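Local coordinates for protein metallo-beta-lactamase (Simiduia agarivorans, PDB 6MFI) that probably hydrolyses beta-lactam antibiotics as a class B3 metallo-beta-lactamase, using two zinc ions bound at its active site, at residues A211-N225 and Y278-S292. Residues are numbered along the deposited sequence; the frame is centred on the assembly and turned at random.
Sequences ADSLSPVSAEGYRFN and YATGISARLAQRLAS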
ATOM      1  N   ALA A 211      -4.787  -3.652   1.120  1.00 15.20           N
ATOM      2  CA  ALA A 211      -5.056  -4.122  -0.231  1.00 15.37           C
ATOM      3  C   ALA A 211      -4.513  -3.144  -1.265  1.00 15.16           C
ATOM      4  O   ALA A 211      -4.674  -1.927  -1.135  1.00 15.71           O
ATOM      5  CB  ALA A 211      -6.559  -4.320  -0.438  1.00 16.46           C
ATOM      6  N   ASP A 212      -3.876  -3.690  -2.299  1.00 17.81           N
ATOM      7  CA  ASP A 212      -3.282  -2.876  -3.347  1.00 17.55           C
ATOM      8  C   ASP A 212      -4.365  -2.121  -4.121  1.00 16.92           C
ATOM      9  O   ASP A 212      -5.560  -2.410  -4.020  1.00 17.35           O
ATOM     10  CB  ASP A 212      -2.456  -3.752  -4.290  1.00 18.83           C
ATOM     11  CG  ASP A 212      -1.650  -2.941  -5.288  1.00 19.80           C
ATOM     12  OD1 ASP A 212      -0.691  -2.263  -4.866  1.00 19.67           O
ATOM     13  OD2 ASP A 212      -1.979  -2.979  -6.492  1.00 20.71           O
ATOM     14  N   SER A 213      -3.922  -1.130  -4.900  1.00 16.50           N
ATOM     15  CA  SER A 213      -4.846  -0.327  -5.696  1.00 16.20           C
ATOM     16  C   SER A 213      -5.697  -1.203  -6.607  1.00 16.77           C
ATOM     17  O   SER A 213      -6.916  -1.018  -6.701  1.00 16.97           O
ATOM     18  CB  SER A 213      -4.071   0.712  -6.506  1.00 15.79           C
ATOM     19  OG  SER A 213      -3.292   1.535  -5.656  1.00 14.74           O
ATOM     20  N   LEU A 214      -5.070  -2.161  -7.289  1.00 17.47           N
ATOM     21  CA  LEU A 214      -5.749  -3.155  -8.115  1.00 18.77           C
ATOM     22  C   LEU A 214      -6.549  -2.536  -9.256  1.00 19.42           C
ATOM     23  O   LEU A 214      -7.292  -3.249  -9.940  1.00 20.38           O
ATOM     24  CB  LEU A 214      -6.665  -4.045  -7.264  1.00 19.27           C
ATOM     25  CG  LEU A 214      -5.970  -4.922  -6.220  1.00 19.70           C
ATOM     26  CD1 LEU A 214      -6.952  -5.894  -5.610  1.00 20.71           C
ATOM     27  CD2 LEU A 214      -4.806  -5.669  -6.832  1.00 20.21           C
ATOM     28  N   SER A 215      -6.410  -1.230  -9.491  1.00 19.67           N
ATOM     29  CA  SER A 215      -7.225  -0.541 -10.481  1.00 20.80           C
ATOM     30  C   SER A 215      -6.796  -0.933 -11.893  1.00 22.12           C
ATOM     31  O   SER A 215      -5.599  -0.972 -12.192  1.00 21.24           O
ATOM     32  CB  SER A 215      -7.113   0.972 -10.310  1.00 20.96           C
ATOM     33  OG  SER A 215      -5.754   1.369 -10.273  1.00 21.03           O
ATOM     34  N   PRO A 216      -7.765  -1.225 -12.777  1.00 24.52           N
ATOM     35  CA  PRO A 216      -7.503  -1.509 -14.196  1.00 26.94           C
ATOM     36  C   PRO A 216      -7.153  -0.263 -15.010  1.00 28.41           C
ATOM     37  O   PRO A 216      -7.727  -0.007 -16.072  1.00 30.12           O
ATOM     38  CB  PRO A 216      -8.819  -2.137 -14.662  1.00 27.73           C
ATOM     39  CG  PRO A 216      -9.856  -1.524 -13.775  1.00 26.99           C
ATOM     40  CD  PRO A 216      -9.193  -1.333 -12.439  1.00 25.20           C
ATOM     41  N   VAL A 217      -6.218   0.527 -14.496  1.00 28.34           N
ATOM     42  CA  VAL A 217      -5.738   1.719 -15.171  1.00 29.16           C
ATOM     43  C   VAL A 217      -4.386   1.394 -15.789  1.00 29.69           C
ATOM     44  O   VAL A 217      -3.661   0.499 -15.341  1.00 29.11           O
ATOM     45  CB  VAL A 217      -5.644   2.924 -14.204  1.00 28.62           C
ATOM     46  CG1 VAL A 217      -4.447   2.773 -13.276  1.00 27.73           C
ATOM     47  CG2 VAL A 217      -5.592   4.238 -14.970  1.00 29.29           C
ATOM     48  N   SER A 218      -4.038   2.128 -16.841  1.00 30.73           N
ATOM     49  CA  SER A 218      -2.826   1.852 -17.595  1.00 31.99           C
ATOM     50  C   SER A 218      -2.459   3.094 -18.396  1.00 33.22           C
ATOM     51  O   SER A 218      -3.173   4.101 -18.383  1.00 33.66           O
ATOM     52  CB  SER A 218      -3.018   0.643 -18.511  1.00 32.90           C
ATOM     53  OG  SER A 218      -3.789   0.988 -19.648  1.00 34.14           O
ATOM     54  N   ALA A 219      -1.332   3.012 -19.094  1.00 33.81           N
ATOM     55  CA  ALA A 219      -0.954   4.045 -20.042  1.00 34.36           C
ATOM     56  C   ALA A 219      -1.791   3.919 -21.308  1.00 35.72           C
ATOM     57  O   ALA A 219      -2.283   2.839 -21.648  1.00 35.55           O
ATOM     58  CB  ALA A 219       0.533   3.953 -20.381  1.00 34.78           C
ATOM     59  N   GLU A 220      -1.954   5.039 -22.008  1.00 37.35           N
ATOM     60  CA  GLU A 220      -2.783   5.059 -23.206  1.00 38.97           C
ATOM     61  C   GLU A 220      -2.118   4.250 -24.312  1.00 40.95           C
ATOM     62  O   GLU A 220      -1.009   4.575 -24.750  1.00 42.67           O
ATOM     63  CB  GLU A 220      -3.028   6.496 -23.658  1.00 38.74           C
ATOM     64  CG  GLU A 220      -4.031   6.620 -24.788  1.00 38.55           C
ATOM     65  CD  GLU A 220      -4.348   8.061 -25.128  1.00 37.72           C
ATOM     66  OE1 GLU A 220      -3.651   8.960 -24.612  1.00 36.79           O
ATOM     67  OE2 GLU A 220      -5.298   8.295 -25.903  1.00 38.11           O
ATOM     68  N   GLY A 221      -2.793   3.196 -24.760  1.00 40.56           N
ATOM     69  CA  GLY A 221      -2.257   2.305 -25.765  1.00 41.44           C
ATOM     70  C   GLY A 221      -1.742   0.981 -25.249  1.00 41.27           C
ATOM     71  O   GLY A 221      -1.171   0.215 -26.032  1.00 41.05           O
ATOM     72  N   TYR A 222      -1.929   0.683 -23.961  1.00 41.22           N
ATOM     73  CA  TYR A 222      -1.421  -0.562 -23.392  1.00 41.47           C
ATOM     74  C   TYR A 222      -2.355  -1.731 -23.683  1.00 40.95           C
ATOM     75  O   TYR A 222      -1.905  -2.808 -24.089  1.00 42.95           O
ATOM     76  CB  TYR A 222      -1.217  -0.402 -21.886  1.00 40.50           C
ATOM     77  CG  TYR A 222      -1.090  -1.713 -21.150  1.00 40.56           C
ATOM     78  CD1 TYR A 222       0.023  -2.525 -21.323  1.00 41.47           C
ATOM     79  CD2 TYR A 222      -2.091  -2.147 -20.293  1.00 39.78           C
ATOM     80  CE1 TYR A 222       0.139  -3.727 -20.653  1.00 41.15           C
ATOM     81  CE2 TYR A 222      -1.985  -3.346 -19.619  1.00 39.45           C
ATOM     82  CZ  TYR A 222      -0.869  -4.133 -19.802  1.00 39.98           C
ATOM     83  OH  TYR A 222      -0.764  -5.328 -19.132  1.00 39.67           O
ATOM     84  N   ARG A 223      -3.664  -1.520 -23.500  1.00 40.12           N
ATOM     85  CA  ARG A 223      -4.731  -2.499 -23.718  1.00 39.60           C
ATOM     86  C   ARG A 223      -4.566  -3.747 -22.859  1.00 39.22           C
ATOM     87  O   ARG A 223      -3.580  -4.482 -22.984  1.00 38.81           O
ATOM     88  CB  ARG A 223      -4.855  -2.891 -25.200  1.00 39.97           C
ATOM     89  CG  ARG A 223      -4.208  -1.936 -26.209  1.00 40.06           C
ATOM     90  CD  ARG A 223      -4.884  -0.572 -26.258  1.00 39.17           C
ATOM     91  NE  ARG A 223      -6.331  -0.661 -26.409  1.00 38.42           N
ATOM     92  CZ  ARG A 223      -7.168   0.335 -26.138  1.00 37.29           C
ATOM     93  NH1 ARG A 223      -6.698   1.495 -25.701  1.00 36.53           N
ATOM     94  NH2 ARG A 223      -8.472   0.175 -26.307  1.00 37.44           N
ATOM     95  N   PHE A 224      -5.560  -4.010 -22.005  1.00 39.33           N
ATOM     96  CA  PHE A 224      -5.476  -5.135 -21.079  1.00 39.58           C
ATOM     97  C   PHE A 224      -5.686  -6.468 -21.788  1.00 41.76           C
ATOM     98  O   PHE A 224      -4.963  -7.435 -21.521  1.00 42.40           O
ATOM     99  CB  PHE A 224      -6.505  -4.964 -19.960  1.00 38.80           C
ATOM    100  CG  PHE A 224      -5.917  -4.502 -18.656  1.00 37.30           C
ATOM    101  CD1 PHE A 224      -5.720  -3.153 -18.407  1.00 36.33           C
ATOM    102  CD2 PHE A 224      -5.562  -5.418 -17.678  1.00 36.79           C
ATOM    103  CE1 PHE A 224      -5.183  -2.728 -17.209  1.00 35.08           C
ATOM    104  CE2 PHE A 224      -5.024  -4.997 -16.479  1.00 35.36           C
ATOM    105  CZ  PHE A 224      -4.834  -3.652 -16.244  1.00 34.50           C
ATOM    106  N   ASN A 225      -6.662  -6.539 -22.695  1.00 43.52           N
ATOM    107  CA  ASN A 225      -7.054  -7.793 -23.332  1.00 44.89           C
ATOM    108  C   ASN A 225      -5.953  -8.427 -24.174  1.00 45.39           C
ATOM    109  O   ASN A 225      -6.165  -9.533 -24.679  1.00 46.95           O
ATOM    110  CB  ASN A 225      -8.291  -7.570 -24.202  1.00 46.26           C
ATOM    111  CG  ASN A 225      -7.962  -6.901 -25.519  1.00 47.51           C
ATOM    112  OD1 ASN A 225      -7.719  -7.574 -26.520  1.00 48.47           O
ATOM    113  ND2 ASN A 225      -7.941  -5.571 -25.526  1.00 46.52           N
ATOM    114  N   TYR A 278     -14.494  -4.589  -1.600  1.00 26.65           N
ATOM    115  CA  TYR A 278     -13.479  -3.900  -2.390  1.00 25.38           C
ATOM    116  C   TYR A 278     -13.077  -4.720  -3.609  1.00 25.20           C
ATOM    117  O   TYR A 278     -12.976  -4.189  -4.721  1.00 24.71           O
ATOM    118  CB  TYR A 278     -12.260  -3.590  -1.521  1.00 24.72           C
ATOM    119  CG  TYR A 278     -11.163  -2.845  -2.249  1.00 24.62           C
ATOM    120  CD1 TYR A 278     -11.255  -1.478  -2.472  1.00 24.77           C
ATOM    121  CD2 TYR A 278     -10.034  -3.509  -2.711  1.00 24.90           C
ATOM    122  CE1 TYR A 278     -10.256  -0.793  -3.137  1.00 24.67           C
ATOM    123  CE2 TYR A 278      -9.028  -2.832  -3.377  1.00 25.00           C
ATOM    124  CZ  TYR A 278      -9.146  -1.475  -3.586  1.00 24.85           C
ATOM    125  OH  TYR A 278      -8.148  -0.795  -4.247  1.00 24.72           O
ATOM    126  N   ALA A 279     -12.843  -6.021  -3.419  1.00 25.41           N
ATOM    127  CA  ALA A 279     -12.434  -6.867  -4.536  1.00 25.73           C
ATOM    128  C   ALA A 279     -13.551  -7.008  -5.562  1.00 26.36           C
ATOM    129  O   ALA A 279     -13.287  -7.067  -6.770  1.00 26.81           O
ATOM    130  CB  ALA A 279     -11.997  -8.239  -4.024  1.00 26.55           C
ATOM    131  N   THR A 280     -14.804  -7.067  -5.104  1.00 26.52           N
ATOM    132  CA  THR A 280     -15.926  -7.123  -6.036  1.00 27.15           C
ATOM    133  C   THR A 280     -16.043  -5.829  -6.830  1.00 26.60           C
ATOM    134  O   THR A 280     -16.406  -5.849  -8.013  1.00 27.17           O
ATOM    135  CB  THR A 280     -17.223  -7.412  -5.281  1.00 28.08           C
ATOM    136  OG1 THR A 280     -17.040  -8.555  -4.435  1.00 28.80           O
ATOM    137  CG2 THR A 280     -18.359  -7.692  -6.256  1.00 29.19           C
ATOM    138  N   GLY A 281     -15.737  -4.694  -6.200  1.00 25.80           N
ATOM    139  CA  GLY A 281     -15.732  -3.436  -6.928  1.00 25.81           C
ATOM    140  C   GLY A 281     -14.628  -3.373  -7.966  1.00 25.79           C
ATOM    141  O   GLY A 281     -14.806  -2.788  -9.040  1.00 26.35           O
ATOM    142  N   ILE A 282     -13.474  -3.971  -7.665  1.00 25.48           N
ATOM    143  CA  ILE A 282     -12.393  -4.033  -8.642  1.00 25.71           C
ATOM    144  C   ILE A 282     -12.776  -4.943  -9.801  1.00 26.68           C
ATOM    145  O   ILE A 282     -12.514  -4.628 -10.969  1.00 27.10           O
ATOM    146  CB  ILE A 282     -11.087  -4.493  -7.968  1.00 25.96           C
ATOM    147  CG1 ILE A 282     -10.672  -3.511  -6.871  1.00 25.04           C
ATOM    148  CG2 ILE A 282      -9.983  -4.642  -9.000  1.00 26.70           C
ATOM    149  CD1 ILE A 282     -10.280  -2.145  -7.387  1.00 24.83           C
ATOM    150  N   SER A 283     -13.403  -6.084  -9.501  1.00 27.34           N
ATOM    151  CA  SER A 283     -13.866  -6.975 -10.559  1.00 28.90           C
ATOM    152  C   SER A 283     -14.923  -6.308 -11.425  1.00 30.23           C
ATOM    153  O   SER A 283     -15.010  -6.586 -12.627  1.00 31.99           O
ATOM    154  CB  SER A 283     -14.410  -8.269  -9.957  1.00 28.84           C
ATOM    155  OG  SER A 283     -13.402  -8.965  -9.247  1.00 28.50           O
ATOM    156  N   ALA A 284     -15.740  -5.432 -10.837  1.00 29.56           N
ATOM    157  CA  ALA A 284     -16.693  -4.671 -11.634  1.00 29.39           C
ATOM    158  C   ALA A 284     -15.977  -3.682 -12.542  1.00 29.50           C
ATOM    159  O   ALA A 284     -16.299  -3.578 -13.730  1.00 30.58           O
ATOM    160  CB  ALA A 284     -17.687  -3.950 -10.724  1.00 28.52           C
ATOM    161  N   ARG A 285     -14.994  -2.954 -12.005  1.00 28.47           N
ATOM    162  CA  ARG A 285     -14.215  -2.036 -12.832  1.00 28.49           C
ATOM    163  C   ARG A 285     -13.430  -2.786 -13.901  1.00 29.08           C
ATOM    164  O   ARG A 285     -13.274  -2.294 -15.024  1.00 29.75           O
ATOM    165  CB  ARG A 285     -13.271  -1.210 -11.959  1.00 27.37           C
ATOM    166  CG  ARG A 285     -13.965  -0.188 -11.077  1.00 27.09           C
ATOM    167  CD  ARG A 285     -12.956   0.571 -10.232  1.00 26.86           C
ATOM    168  NE  ARG A 285     -11.938   1.224 -11.052  1.00 27.95           N
ATOM    169  CZ  ARG A 285     -10.820   1.756 -10.571  1.00 28.27           C
ATOM    170  NH1 ARG A 285     -10.567   1.711  -9.270  1.00 27.43           N
ATOM    171  NH2 ARG A 285      -9.952   2.332 -11.391  1.00 29.23           N
ATOM    172  N   LEU A 286     -12.928  -3.978 -13.569  1.00 28.98           N
ATOM    173  CA  LEU A 286     -12.191  -4.768 -14.549  1.00 29.90           C
ATOM    174  C   LEU A 286     -13.108  -5.260 -15.661  1.00 31.44           C
ATOM    175  O   LEU A 286     -12.716  -5.277 -16.835  1.00 32.22           O
ATOM    176  CB  LEU A 286     -11.499  -5.943 -13.856  1.00 29.80           C
ATOM    177  CG  LEU A 286     -10.875  -7.023 -14.742  1.00 31.38           C
ATOM    178  CD1 LEU A 286      -9.812  -6.430 -15.653  1.00 32.27           C
ATOM    179  CD2 LEU A 286     -10.292  -8.137 -13.887  1.00 31.43           C
ATOM    180  N   ALA A 287     -14.335  -5.659 -15.315  1.00 32.23           N
ATOM    181  CA  ALA A 287     -15.282  -6.103 -16.331  1.00 34.66           C
ATOM    182  C   ALA A 287     -15.658  -4.962 -17.269  1.00 35.73           C
ATOM    183  O   ALA A 287     -15.827  -5.170 -18.476  1.00 37.68           O
ATOM    184  CB  ALA A 287     -16.527  -6.693 -15.668  1.00 35.07           C
ATOM    185  N   GLN A 288     -15.791  -3.746 -16.734  1.00 35.10           N
ATOM    186  CA  GLN A 288     -16.046  -2.587 -17.584  1.00 36.63           C
ATOM    187  C   GLN A 288     -14.793  -2.156 -18.337  1.00 36.77           C
ATOM    188  O   GLN A 288     -14.895  -1.553 -19.413  1.00 37.35           O
ATOM    189  CB  GLN A 288     -16.588  -1.426 -16.748  1.00 37.02           C
ATOM    190  CG  GLN A 288     -17.717  -1.812 -15.802  1.00 37.87           C
ATOM    191  CD  GLN A 288     -18.122  -0.686 -14.870  1.00 38.27           C
ATOM    192  OE1 GLN A 288     -19.225  -0.690 -14.325  1.00 38.96           O
ATOM    193  NE2 GLN A 288     -17.228   0.278 -14.674  1.00 37.96           N
ATOM    194  N   ARG A 289     -13.608  -2.440 -17.789  1.00 36.23           N
ATOM    195  CA  ARG A 289     -12.376  -2.146 -18.515  1.00 37.15           C
ATOM    196  C   ARG A 289     -12.243  -3.043 -19.739  1.00 39.44           C
ATOM    197  O   ARG A 289     -11.912  -2.574 -20.834  1.00 40.65           O
ATOM    198  CB  ARG A 289     -11.169  -2.306 -17.591  1.00 35.66           C
ATOM    199  CG  ARG A 289      -9.821  -2.273 -18.302  1.00 36.53           C
ATOM    200  CD  ARG A 289      -9.631  -0.988 -19.094  1.00 37.12           C
ATOM    201  NE  ARG A 289      -8.688  -1.159 -20.195  1.00 39.21           N
ATOM    202  CZ  ARG A 289      -7.457  -0.655 -20.213  1.00 39.75           C
ATOM    203  NH1 ARG A 289      -6.669  -0.864 -21.258  1.00 42.19           N
ATOM    204  NH2 ARG A 289      -7.015   0.061 -19.188  1.00 38.09           N
ATOM    205  N   LEU A 290     -12.499  -4.342 -19.573  1.00 40.38           N
ATOM    206  CA  LEU A 290     -12.482  -5.257 -20.706  1.00 43.23           C
ATOM    207  C   LEU A 290     -13.663  -5.048 -21.643  1.00 46.26           C
ATOM    208  O   LEU A 290     -13.649  -5.581 -22.757  1.00 48.06           O
ATOM    209  CB  LEU A 290     -12.451  -6.704 -20.213  1.00 42.86           C
ATOM    210  CG  LEU A 290     -11.317  -7.010 -19.233  1.00 41.54           C
ATOM    211  CD1 LEU A 290     -11.586  -8.294 -18.457  1.00 41.27           C
ATOM    212  CD2 LEU A 290      -9.991  -7.081 -19.973  1.00 42.97           C
ATOM    213  N   ALA A 291     -14.681  -4.295 -21.218  1.00 47.74           N
ATOM    214  CA  ALA A 291     -15.746  -3.910 -22.137  1.00 51.79           C
ATOM    215  C   ALA A 291     -15.277  -2.837 -23.110  1.00 55.75           C
ATOM    216  O   ALA A 291     -15.761  -2.780 -24.246  1.00 57.37           O
ATOM    217  CB  ALA A 291     -16.968  -3.423 -21.358  1.00 50.85           C
ATOM    218  N   SER A 292     -14.340  -1.987 -22.688  1.00 58.09           N
ATOM    219  CA  SER A 292     -13.739  -0.982 -23.553  1.00 62.46           C
ATOM    220  C   SER A 292     -12.681  -1.561 -24.487  1.00 66.91           C
ATOM    221  O   SER A 292     -11.872  -0.804 -25.035  1.00 66.66           O
ATOM    222  CB  SER A 292     -13.134   0.145 -22.712  1.00 62.16           C
ATOM    223  OG  SER A 292     -14.145   0.993 -22.195  1.00 61.98           O
TER
HETATM  224  O   HOH W   1      -6.072   0.088  -2.911  1.00 25.51           O
HETATM  225  O   HOH W   2     -11.060   1.506 -27.435  1.00 23.61           O
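The loop that follows strand 206-210 and passes the dizinc site of this metallo-beta-lactamase fold is backed by helix 274-291, with Pro-216 packed on its C-terminal half, between Arg-285 and Arg-289. Pro-216 CB lies 3.8 Å from Arg-289 CB, and Pro-216 CG lies 3.7 Å from Arg-285 O. The Arg-285 guanidinium carries Pro-216 CD over one face. Arg-289 has CG anti to its backbone N (chi1 169°) and bends at chi2, which carries its guanidinium back to the loop. There Arg-289 NH2 donates to Pro-216 O at 3.2 Å, from above the carbonyl plane, and more weakly to Ser-218 OG (3.4 Å, 167° at the hydrogen). Phe-224 CD1 sits over the centre of the guanidinium, 3.5 Å from Arg-289 CZ, with the planes 78° apart: ring edge against cation face. Earlier in the helix Ile-282 CG2 packs on Leu-214 CB at 3.8 Å; Tyr-278 OH lies 2.8 Å from Ser-213 O, and a water joins it to Ala-211 O. From the loop, Asp-212 OD1 is hydrogen-bonded to His-110 and Ser-215 O to His-188, both zinc ligands. The helix packs on the loop carrying these second-shell groups, consistent with a part in positioning the ligands, while Arg-289 NH2 links two loop oxygens, one weakly.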